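Local coordinates for P91 (Metagenome, PDB 4ZI5), which hydrolyses phosphotriesters as a promiscuous activity on a dienelactone hydrolase-like alpha/beta-hydrolase scaffold, at residues Val191-Glu194 with Phe195-Asp198. Numbering follows the deposited sequence.
Sequences VMDE and FRRD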
loop_
_atom_site.group_PDB
_atom_site.type_symbol
_atom_site.label_atom_id
_atom_site.label_comp_id
_atom_site.label_asym_id
_atom_site.label_seq_id
_atom_site.Cartn_x
_atom_site.Cartn_y
_atom_site.Cartn_z
ATOM N N VAL A 191 -13.011 -9.888 -6.466
ATOM C CA VAL A 191 -11.673 -10.490 -6.318
ATOM C C VAL A 191 -11.200 -10.451 -4.865
ATOM O O VAL A 191 -10.659 -11.417 -4.353
ATOM C CB VAL A 191 -10.656 -9.847 -7.291
ATOM C CG1 VAL A 191 -9.227 -10.324 -7.010
ATOM C CG2 VAL A 191 -11.045 -10.175 -8.721
ATOM N N MET A 192 -11.384 -9.315 -4.198
ATOM C CA MET A 192 -11.004 -9.182 -2.793
ATOM C C MET A 192 -11.765 -10.209 -1.940
ATOM O O MET A 192 -11.203 -10.797 -1.022
ATOM C CB MET A 192 -11.223 -7.735 -2.297
ATOM C CG MET A 192 -10.083 -6.792 -2.679
ATOM S SD MET A 192 -10.312 -5.104 -2.010
ATOM C CE MET A 192 -11.233 -4.538 -3.401
ATOM N N ASP A 193 -13.034 -10.421 -2.265
ATOM C CA ASP A 193 -13.868 -11.409 -1.543
ATOM C C ASP A 193 -13.372 -12.844 -1.741
ATOM O O ASP A 193 -13.455 -13.646 -0.823
ATOM C CB ASP A 193 -15.322 -11.276 -1.971
ATOM C CG ASP A 193 -16.013 -10.091 -1.327
ATOM O OD1 ASP A 193 -15.484 -9.519 -0.325
ATOM O OD2 ASP A 193 -17.119 -9.751 -1.783
ATOM N N GLU A 194 -12.795 -13.134 -2.913
ATOM C CA GLU A 194 -12.134 -14.444 -3.147
ATOM C C GLU A 194 -10.931 -14.567 -2.239
ATOM O O GLU A 194 -10.740 -15.594 -1.579
ATOM C CB GLU A 194 -11.675 -14.593 -4.597
ATOM C CG GLU A 194 -12.800 -14.602 -5.616
ATOM C CD GLU A 194 -12.311 -14.369 -7.051
ATOM O OE1 GLU A 194 -11.078 -14.313 -7.304
ATOM O OE2 GLU A 194 -13.159 -14.233 -7.947
ATOM N N PHE A 195 -10.113 -13.505 -2.186
ATOM C CA PHE A 195 -8.931 -13.520 -1.319
ATOM C C PHE A 195 -9.293 -13.702 0.158
ATOM O O PHE A 195 -8.627 -14.461 0.883
ATOM C CB PHE A 195 -8.111 -12.235 -1.441
ATOM C CG PHE A 195 -7.571 -11.939 -2.803
ATOM C CD1 PHE A 195 -7.368 -12.931 -3.770
ATOM C CD2 PHE A 195 -7.200 -10.645 -3.103
ATOM C CE1 PHE A 195 -6.845 -12.603 -5.010
ATOM C CE2 PHE A 195 -6.662 -10.324 -4.333
ATOM C CZ PHE A 195 -6.477 -11.305 -5.279
ATOM N N ARG A 196 -10.338 -12.998 0.597
ATOM C CA ARG A 196 -10.863 -13.134 1.968
ATOM C C ARG A 196 -11.315 -14.563 2.271
ATOM O O ARG A 196 -10.908 -15.156 3.280
ATOM C CB ARG A 196 -12.055 -12.203 2.172
ATOM C CG ARG A 196 -11.721 -10.728 2.293
ATOM C CD ARG A 196 -12.942 -9.917 2.737
ATOM N NE ARG A 196 -12.637 -8.507 2.869
ATOM C CZ ARG A 196 -12.925 -7.596 1.955
ATOM N NH1 ARG A 196 -13.529 -7.953 0.826
ATOM N NH2 ARG A 196 -12.599 -6.321 2.151
ATOM N N ARG A 197 -12.142 -15.105 1.381
ATOM C CA ARG A 197 -12.679 -16.479 1.512
ATOM C C ARG A 197 -11.569 -17.500 1.718
ATOM O O ARG A 197 -11.656 -18.347 2.588
ATOM C CB ARG A 197 -13.521 -16.829 0.269
ATOM C CG ARG A 197 -14.159 -18.230 0.263
ATOM C CD ARG A 197 -14.610 -18.651 -1.125
ATOM N NE ARG A 197 -13.451 -18.722 -2.015
ATOM C CZ ARG A 197 -13.441 -18.463 -3.321
ATOM N NH1 ARG A 197 -14.546 -18.129 -3.979
ATOM N NH2 ARG A 197 -12.301 -18.531 -3.984
ATOM N N ASP A 198 -10.497 -17.371 0.941
ATOM C CA ASP A 198 -9.403 -18.334 0.916
ATOM C C ASP A 198 -8.273 -18.005 1.858
ATOM O O ASP A 198 -7.353 -18.792 1.967
ATOM C CB ASP A 198 -8.861 -18.481 -0.524
ATOM C CG ASP A 198 -9.894 -19.084 -1.460
ATOM O OD1 ASP A 198 -10.922 -19.611 -0.952
ATOM O OD2 ASP A 198 -9.717 -19.033 -2.699
#
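Val191 and Phe195 sit one turn apart on helix 185-198, the crossover helix of a beta-alpha-beta unit in the alpha/beta-hydrolase fold, and their side chains run alongside each other on its buried flank. Val191 CG1, anti to the backbone N (chi1 172°), is carried against the far end of the ring, 3.4 Å from Phe195 CZ. Val191 O lies above one face of the ring, 3.5 Å from its plane and displaced toward the rim; it also accepts Phe195 N at 3.1 Å in the helical i to i+4 pattern, which Met192 O, Asp193 O and Glu194 O continue to the backbone N of Arg196, Arg197 and Asp198. Trp202, on the next strand, meets the Phe195 ring at an inclined angle.

On another flank Arg196 has two conformers. In one, Asp193 OD1 forms a salt bridge with NH1 of Arg196 at 2.8 Å, near the guanidinium plane but weak as a hydrogen bond (N-H...O 123°); there Asp179 of the second subunit also salt-bridges Arg196 NE, and Ala178 O of that subunit accepts NH2.

Glu194 CA lies over one face of the Arg197 guanidinium. A bend at chi3 (62°) turns Arg197 side-on to Asp198, with NE 2.9 Å from OD1 and NH2 2.9 Å from OD2, both oxygens approached from above the carboxylate plane. Arg142 and Glu160 N hold the buried Glu194 carboxylate, Glu160 OE1 takes Arg197 NH1, and Gly166 N donates to Asp198 OD2.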